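Local atomic coordinates of penicillin-binding protein PbpB (Mycobacterium tuberculosis, PDB entry 6KGU), a protein that builds cross-linked peptidoglycan from lipid intermediates during cell-wall synthesis and is inactivated by beta-lactam antibiotics such as aztreonam. Residues D403-P408 with P428-V433; V450-M455 with G462-V467. All blocks are in the same frame, centred on the assembly; numbering follows the deposited sequence.

Contact 1 of 2, residues D403-P408 with P428-V433; sequences DGVRVP and PDDIRV
Val405 sets CG2 over the centre of the Arg432 guanidinium, 3.3 Å above its plane, and lays CG1 against the carboxylate of Asp430, 3.5 Å from Asp430 CG. The first torsion of Val405, with CG1 anti to its backbone N (chi1 176°) and CG2 anti to the carbonyl carbon, brings CG1 to Asp430 and CG2 to Arg432. The Arg432 chain bends at CD and again at NE, curling its flat end back over the valine. The main polar partner of Arg432 is Val434 O, bonded to NH1; the bond of Arg432 NH1 to Asp403 O is weak (3.1 Å, N-H...O angle 128°). A water in the guanidinium plane accepts from NH2 and donates weakly to Asp403 O.

On the other face the Arg406 and Ile431 side chains extend alongside one another in the same sense. Ile431 CD1 lies over one guanidinium face, 3.2 Å from Arg406 NH2, and also touches Pro408 CG; the Pro408 and Pro428 rings pass antiparallel. The backbone explains this sorting: Val405 and Arg432 form an antiparallel non-hydrogen-bonded pair, and Arg406 and Ile431 the adjoining hydrogen-bonded pair. In the latter, Arg406 N donates to Ile431 O (2.7 Å) and Ile431 N to Arg406 O (2.9 Å). Val433 N extends the ladder to Gly404 O at 2.8 Å, nearly straight at 165°. Gly404 has a positive phi, a backbone conformation strained for any residue with a CB because of the preceding carbonyl O.

This two-stranded antiparallel ribbon, 405-406 with 431-432, lies beside helix 390-401: Arg406 touches Gln398 and Ala399, and Val433 also meets Ala399. Arg406 NE bonds to Lys347 O at the end of helix 338-347, and Asp403 forms a salt bridge with Arg443 of helix 436-445.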
ATOM      1  N   ASP A 403       7.367   9.455 -11.861  1.00 28.44           N
ATOM      2  CA  ASP A 403       8.424  10.388 -12.241  1.00 29.52           C
ATOM      3  C   ASP A 403       8.586  11.492 -11.207  1.00 30.80           C
ATOM      4  O   ASP A 403       8.873  12.641 -11.542  1.00 31.52           O
ATOM      5  CB  ASP A 403       8.175  10.977 -13.637  1.00 30.19           C
ATOM      6  CG  ASP A 403       8.757  10.091 -14.748  1.00 35.76           C
ATOM      7  OD1 ASP A 403       9.495   9.136 -14.411  1.00 33.60           O
ATOM      8  OD2 ASP A 403       8.486  10.344 -15.939  1.00 43.86           O
ATOM      9  N   GLY A 404       8.400  11.132  -9.935  1.00 31.58           N
ATOM     10  CA  GLY A 404       8.654  12.033  -8.827  1.00 28.87           C
ATOM     11  C   GLY A 404       7.450  12.806  -8.336  1.00 28.09           C
ATOM     12  O   GLY A 404       7.574  13.550  -7.358  1.00 30.35           O
ATOM     13  N   VAL A 405       6.291  12.665  -8.972  1.00 26.73           N
ATOM     14  CA  VAL A 405       5.115  13.450  -8.609  1.00 27.69           C
ATOM     15  C   VAL A 405       4.134  12.544  -7.873  1.00 27.05           C
ATOM     16  O   VAL A 405       3.522  11.651  -8.472  1.00 29.14           O
ATOM     17  CB  VAL A 405       4.461  14.103  -9.830  1.00 28.63           C
ATOM     18  CG1 VAL A 405       3.202  14.811  -9.406  1.00 28.10           C
ATOM     19  CG2 VAL A 405       5.443  15.074 -10.489  1.00 27.13           C
ATOM     20  N   ARG A 406       3.970  12.792  -6.579  1.00 29.53           N
ATOM     21  CA  ARG A 406       3.028  12.026  -5.781  1.00 29.04           C
ATOM     22  C   ARG A 406       1.617  12.512  -6.055  1.00 34.19           C
ATOM     23  O   ARG A 406       1.353  13.719  -6.036  1.00 34.28           O
ATOM     24  CB  ARG A 406       3.354  12.166  -4.300  1.00 28.75           C
ATOM     25  CG  ARG A 406       2.554  11.223  -3.393  1.00 26.18           C
ATOM     26  CD  ARG A 406       3.180  11.166  -2.017  1.00 29.04           C
ATOM     27  NE  ARG A 406       3.125  12.433  -1.287  1.00 26.86           N
ATOM     28  CZ  ARG A 406       2.052  12.893  -0.641  1.00 32.20           C
ATOM     29  NH1 ARG A 406       0.917  12.205  -0.636  1.00 27.97           N
ATOM     30  NH2 ARG A 406       2.118  14.043   0.014  1.00 32.12           N
ATOM     31  N   VAL A 407       0.717  11.575  -6.329  1.00 28.54           N
ATOM     32  CA  VAL A 407      -0.694  11.891  -6.519  1.00 29.35           C
ATOM     33  C   VAL A 407      -1.460  11.148  -5.428  1.00 33.57           C
ATOM     34  O   VAL A 407      -1.549   9.911  -5.464  1.00 28.41           O
ATOM     35  CB  VAL A 407      -1.179  11.511  -7.930  1.00 31.58           C
ATOM     36  CG1 VAL A 407      -2.661  11.906  -8.126  1.00 32.75           C
ATOM     37  CG2 VAL A 407      -0.305  12.181  -9.011  1.00 31.55           C
ATOM     38  N   PRO A 408      -2.015  11.852  -4.444  1.00 28.21           N
ATOM     39  CA  PRO A 408      -2.723  11.185  -3.345  1.00 27.28           C
ATOM     40  C   PRO A 408      -3.771  10.220  -3.874  1.00 31.05           C
ATOM     41  O   PRO A 408      -4.539  10.555  -4.787  1.00 30.70           O
ATOM     42  CB  PRO A 408      -3.363  12.354  -2.587  1.00 34.23           C
ATOM     43  CG  PRO A 408      -2.424  13.514  -2.861  1.00 32.44           C
ATOM     44  CD  PRO A 408      -2.037  13.317  -4.310  1.00 29.54           C
ATOM     45  N   PRO A 428      -6.961  15.176  -7.086  1.00 42.56           N
ATOM     46  CA  PRO A 428      -6.153  15.898  -6.102  1.00 41.55           C
ATOM     47  C   PRO A 428      -4.965  16.564  -6.779  1.00 36.49           C
ATOM     48  O   PRO A 428      -4.548  16.187  -7.875  1.00 37.30           O
ATOM     49  CB  PRO A 428      -5.702  14.799  -5.137  1.00 39.57           C
ATOM     50  CG  PRO A 428      -5.626  13.564  -6.004  1.00 37.76           C
ATOM     51  CD  PRO A 428      -6.708  13.722  -7.061  1.00 42.51           C
ATOM     52  N   ASP A 429      -4.412  17.561  -6.098  1.00 37.15           N
ATOM     53  CA  ASP A 429      -3.270  18.286  -6.637  1.00 41.13           C
ATOM     54  C   ASP A 429      -1.986  17.459  -6.553  1.00 40.20           C
ATOM     55  O   ASP A 429      -1.720  16.801  -5.541  1.00 41.67           O
ATOM     56  CB  ASP A 429      -3.095  19.607  -5.894  1.00 44.58           C
ATOM     57  CG  ASP A 429      -4.028  20.691  -6.419  1.00 55.07           C
ATOM     58  OD1 ASP A 429      -4.320  20.689  -7.634  1.00 54.65           O
ATOM     59  OD2 ASP A 429      -4.476  21.535  -5.619  1.00 56.64           O
ATOM     60  N   ASP A 430      -1.207  17.510  -7.643  1.00 40.57           N
ATOM     61  CA  ASP A 430       0.148  16.980  -7.716  1.00 43.99           C
ATOM     62  C   ASP A 430       1.003  17.458  -6.550  1.00 45.02           C
ATOM     63  O   ASP A 430       0.854  18.581  -6.058  1.00 44.74           O
ATOM     64  CB  ASP A 430       0.832  17.438  -9.010  1.00 37.21           C
ATOM     65  CG  ASP A 430       0.364  16.686 -10.237  1.00 42.64           C
ATOM     66  OD1 ASP A 430      -0.430  15.728 -10.120  1.00 49.36           O
ATOM     67  OD2 ASP A 430       0.814  17.053 -11.339  1.00 48.36           O
ATOM     68  N   ILE A 431       1.942  16.606  -6.139  1.00 36.54           N
ATOM     69  CA  ILE A 431       2.957  16.959  -5.153  1.00 33.17           C
ATOM     70  C   ILE A 431       4.306  16.483  -5.679  1.00 37.64           C
ATOM     71  O   ILE A 431       4.579  15.274  -5.697  1.00 32.93           O
ATOM     72  CB  ILE A 431       2.672  16.358  -3.770  1.00 40.36           C
ATOM     73  CG1 ILE A 431       1.259  16.737  -3.316  1.00 41.95           C
ATOM     74  CG2 ILE A 431       3.735  16.820  -2.777  1.00 31.23           C
ATOM     75  CD1 ILE A 431       0.734  15.897  -2.206  1.00 37.72           C
ATOM     76  N   ARG A 432       5.150  17.431  -6.092  1.00 34.43           N
ATOM     77  CA  ARG A 432       6.506  17.153  -6.554  1.00 34.88           C
ATOM     78  C   ARG A 432       7.375  16.766  -5.359  1.00 38.58           C
ATOM     79  O   ARG A 432       7.599  17.582  -4.460  1.00 38.15           O
ATOM     80  CB  ARG A 432       7.051  18.388  -7.273  1.00 37.62           C
ATOM     81  CG  ARG A 432       8.569  18.416  -7.551  1.00 42.52           C
ATOM     82  CD  ARG A 432       8.990  17.434  -8.632  1.00 34.23           C
ATOM     83  NE  ARG A 432       8.298  17.636  -9.903  1.00 31.75           N
ATOM     84  CZ  ARG A 432       8.371  16.784 -10.917  1.00 31.99           C
ATOM     85  NH1 ARG A 432       9.103  15.669 -10.804  1.00 32.23           N
ATOM     86  NH2 ARG A 432       7.697  17.016 -12.033  1.00 33.60           N
ATOM     87  N   VAL A 433       7.843  15.518  -5.330  1.00 33.36           N
ATOM     88  CA  VAL A 433       8.702  15.011  -4.257  1.00 33.35           C
ATOM     89  C   VAL A 433      10.172  15.037  -4.660  1.00 31.78           C
ATOM     90  O   VAL A 433      11.025  15.502  -3.908  1.00 28.68           O
ATOM     91  CB  VAL A 433       8.275  13.580  -3.856  1.00 30.24           C
ATOM     92  CG1 VAL A 433       9.187  13.051  -2.749  1.00 29.25           C
ATOM     93  CG2 VAL A 433       6.794  13.526  -3.449  1.00 30.71           C
TER
HETATM   94  O   HOH W   1       7.589  14.655 -13.889  1.00 39.20           O

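Contact 2 of 2, residues V450-M455 with G462-V467; sequences VQRDPM and GPTAGV
Val450 and Pro463 bring their backbones to 4.0 Å between CA atoms, where a loop returns to meet a short 3-10 turn, residues 463-465, in the transpeptidase domain. Two CA-H...O contacts join the segments here in opposite directions: Val450 CA approaches Gly462 O at 3.3 Å, and Pro463 CA approaches Val450 O at 3.5 Å, with angles at hydrogen of 153° and 156°. A water ties the same place together by donating to both Val450 O and Pro463 O.

Among the side chains, Val450 CG1 meets Ala465 CB at 3.6 Å. It stands anti to the carbonyl carbon (chi1 -55°), while Val450 CG2 lies 4.0 Å from Gly466 CA. Gly466 packs closely on this backbone: a CB there would come tightly against Val450 O.

Arg452 makes the second patch. Its side chain runs roughly perpendicular to that of Pro463, and Pro463 CB lies over the centre of the guanidinium, 3.7 Å above the plane. Thr464 CG2 instead meets the guanidinium at its edge, in plane. The Arg452 chain bends at NE. Arg452 also touches a crystal neighbour, so its conformation may partly reflect the crystal.

Further out, the 3-10 turn is braced by its own backbone bonds, Ala465 N to Gly462 O and Gly466 N to Pro463 O, and rests on helix 531-544 through contacts of Thr464 and Ala465 with Ala531. Phe498 of strand 493-502 touches both Val450 and Ala465, giving the apolar patch a third side chain. Gln451 NE2 bonds to Gln458 O and Leu557 O, tying the segment to its surroundings. Beyond it comes an Asx turn, in which Asp453 OD1 receives Met455 N at 3.0 Å, from above the carboxylate plane.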
ATOM      1  N   VAL A 450      15.350  -7.202  -6.585  1.00 28.64           N
ATOM      2  CA  VAL A 450      14.771  -8.429  -7.126  1.00 33.80           C
ATOM      3  C   VAL A 450      15.757  -9.178  -8.010  1.00 36.12           C
ATOM      4  O   VAL A 450      15.379 -10.163  -8.655  1.00 32.66           O
ATOM      5  CB  VAL A 450      13.464  -8.150  -7.887  1.00 30.80           C
ATOM      6  CG1 VAL A 450      12.483  -7.404  -6.988  1.00 36.71           C
ATOM      7  CG2 VAL A 450      13.746  -7.357  -9.161  1.00 30.00           C
ATOM      8  N   GLN A 451      17.017  -8.753  -8.041  1.00 31.01           N
ATOM      9  CA  GLN A 451      18.005  -9.410  -8.879  1.00 33.75           C
ATOM     10  C   GLN A 451      18.543 -10.665  -8.210  1.00 34.31           C
ATOM     11  O   GLN A 451      18.886 -10.671  -7.023  1.00 35.45           O
ATOM     12  CB  GLN A 451      19.160  -8.463  -9.200  1.00 34.83           C
ATOM     13  CG  GLN A 451      20.328  -9.134  -9.934  1.00 41.32           C
ATOM     14  CD  GLN A 451      21.296  -8.117 -10.500  1.00 35.62           C
ATOM     15  OE1 GLN A 451      20.974  -7.409 -11.453  1.00 40.42           O
ATOM     16  NE2 GLN A 451      22.472  -8.016  -9.900  1.00 34.74           N
ATOM     17  N   ARG A 452      18.631 -11.726  -8.997  1.00 38.67           N
ATOM     18  CA  ARG A 452      19.086 -13.035  -8.556  1.00 40.39           C
ATOM     19  C   ARG A 452      20.562 -13.208  -8.906  1.00 37.81           C
ATOM     20  O   ARG A 452      21.013 -12.758  -9.963  1.00 38.53           O
ATOM     21  CB  ARG A 452      18.232 -14.124  -9.230  1.00 44.07           C
ATOM     22  CG  ARG A 452      18.262 -15.471  -8.546  1.00 47.27           C
ATOM     23  CD  ARG A 452      17.246 -16.463  -9.131  1.00 47.15           C
ATOM     24  NE  ARG A 452      15.908 -16.356  -8.543  1.00 45.05           N
ATOM     25  CZ  ARG A 452      15.608 -16.685  -7.286  1.00 42.29           C
ATOM     26  NH1 ARG A 452      16.551 -17.110  -6.462  1.00 44.28           N
ATOM     27  NH2 ARG A 452      14.362 -16.570  -6.842  1.00 47.89           N
ATOM     28  N   ASP A 453      21.323 -13.827  -8.001  1.00 39.01           N
ATOM     29  CA  ASP A 453      22.715 -14.138  -8.320  1.00 45.38           C
ATOM     30  C   ASP A 453      23.099 -15.477  -7.702  1.00 47.50           C
ATOM     31  O   ASP A 453      23.156 -15.607  -6.472  1.00 45.39           O
ATOM     32  CB  ASP A 453      23.682 -13.045  -7.841  1.00 43.00           C
ATOM     33  CG  ASP A 453      25.137 -13.345  -8.221  1.00 49.63           C
ATOM     34  OD1 ASP A 453      25.371 -14.342  -8.935  1.00 49.07           O
ATOM     35  OD2 ASP A 453      26.054 -12.597  -7.818  1.00 44.76           O
ATOM     36  N   PRO A 454      23.388 -16.485  -8.528  1.00 53.06           N
ATOM     37  CA  PRO A 454      23.791 -17.791  -7.974  1.00 57.75           C
ATOM     38  C   PRO A 454      24.992 -17.711  -7.049  1.00 54.68           C
ATOM     39  O   PRO A 454      25.011 -18.382  -6.009  1.00 54.11           O
ATOM     40  CB  PRO A 454      24.093 -18.621  -9.228  1.00 54.67           C
ATOM     41  CG  PRO A 454      23.321 -17.961 -10.322  1.00 57.44           C
ATOM     42  CD  PRO A 454      23.311 -16.500  -9.998  1.00 55.40           C
ATOM     43  N   MET A 455      25.988 -16.891  -7.384  1.00 55.31           N
ATOM     44  CA  MET A 455      27.155 -16.705  -6.529  1.00 52.32           C
ATOM     45  C   MET A 455      26.883 -15.805  -5.331  1.00 55.08           C
ATOM     46  O   MET A 455      27.829 -15.448  -4.617  1.00 59.75           O
ATOM     47  CB  MET A 455      28.315 -16.141  -7.345  1.00 56.21           C
ATOM     48  CG  MET A 455      28.906 -17.133  -8.333  1.00 66.73           C
ATOM     49  SD  MET A 455      29.490 -18.630  -7.508  1.00 86.42           S
ATOM     50  CE  MET A 455      30.661 -17.958  -6.324  1.00 74.60           C
ATOM     51  N   GLY A 462      15.158  -9.727  -2.349  1.00 28.86           N
ATOM     52  CA  GLY A 462      13.897 -10.273  -2.821  1.00 27.74           C
ATOM     53  C   GLY A 462      13.901 -10.811  -4.246  1.00 30.72           C
ATOM     54  O   GLY A 462      13.090 -10.405  -5.081  1.00 32.45           O
ATOM     55  N   PRO A 463      14.795 -11.761  -4.546  1.00 29.42           N
ATOM     56  CA  PRO A 463      14.871 -12.266  -5.926  1.00 30.97           C
ATOM     57  C   PRO A 463      13.611 -12.981  -6.391  1.00 32.83           C
ATOM     58  O   PRO A 463      13.316 -12.950  -7.593  1.00 30.48           O
ATOM     59  CB  PRO A 463      16.086 -13.212  -5.888  1.00 30.45           C
ATOM     60  CG  PRO A 463      16.151 -13.662  -4.459  1.00 31.13           C
ATOM     61  CD  PRO A 463      15.755 -12.443  -3.658  1.00 32.81           C
ATOM     62  N   THR A 464      12.845 -13.609  -5.486  1.00 31.55           N
ATOM     63  CA  THR A 464      11.591 -14.212  -5.941  1.00 34.96           C
ATOM     64  C   THR A 464      10.569 -13.166  -6.394  1.00 31.69           C
ATOM     65  O   THR A 464       9.591 -13.528  -7.059  1.00 32.26           O
ATOM     66  CB  THR A 464      10.971 -15.130  -4.862  1.00 29.75           C
ATOM     67  OG1 THR A 464      10.528 -14.363  -3.734  1.00 37.27           O
ATOM     68  CG2 THR A 464      11.976 -16.169  -4.377  1.00 30.87           C
ATOM     69  N   ALA A 465      10.770 -11.883  -6.090  1.00 30.45           N
ATOM     70  CA  ALA A 465       9.839 -10.878  -6.604  1.00 30.96           C
ATOM     71  C   ALA A 465      10.059 -10.559  -8.080  1.00 30.25           C
ATOM     72  O   ALA A 465       9.148 -10.024  -8.720  1.00 31.78           O
ATOM     73  CB  ALA A 465       9.937  -9.580  -5.801  1.00 32.41           C
ATOM     74  N   GLY A 466      11.233 -10.858  -8.638  1.00 28.78           N
ATOM     75  CA  GLY A 466      11.473 -10.538 -10.034  1.00 26.16           C
ATOM     76  C   GLY A 466      10.610 -11.392 -10.947  1.00 31.41           C
ATOM     77  O   GLY A 466      10.248 -12.520 -10.615  1.00 30.47           O
ATOM     78  N   VAL A 467      10.219 -10.815 -12.079  1.00 26.87           N
ATOM     79  CA  VAL A 467       9.485 -11.545 -13.117  1.00 29.75           C
ATOM     80  C   VAL A 467      10.339 -11.483 -14.386  1.00 34.21           C
ATOM     81  O   VAL A 467      10.505 -10.399 -14.969  1.00 31.32           O
ATOM     82  CB  VAL A 467       8.071 -10.966 -13.335  1.00 31.08           C
ATOM     83  CG1 VAL A 467       7.273 -11.788 -14.370  1.00 31.21           C
ATOM     84  CG2 VAL A 467       7.275 -10.913 -12.007  1.00 29.54           C
TER
HETATM   85  O   HOH W   2      14.856 -12.291 -10.096  1.00 41.58           O

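In the fold
Contacts 1 and 2 both belong to the transpeptidase domain, and both segments of contact 1 come before either of contact 2. Helix 436-445 lies between them in sequence. Their centres are 30 Å apart and their nearest atoms about 18 Å, so they do not touch. Residues 403-408 and 428-433 form a separate two-stranded ribbon beside helices 390-401, 338-347 and 436-445, away from the active site. Residues 450-455 and 462-467 precede strand 473-483 of the six-stranded antiparallel sheet. The position of Gly462 is about 8 Å from the bound aztreonam and about 11 Å from the side chain of Ser269, probably the residue that forms the acyl-ester intermediate. Contact 2 is thus the one near the antibiotic.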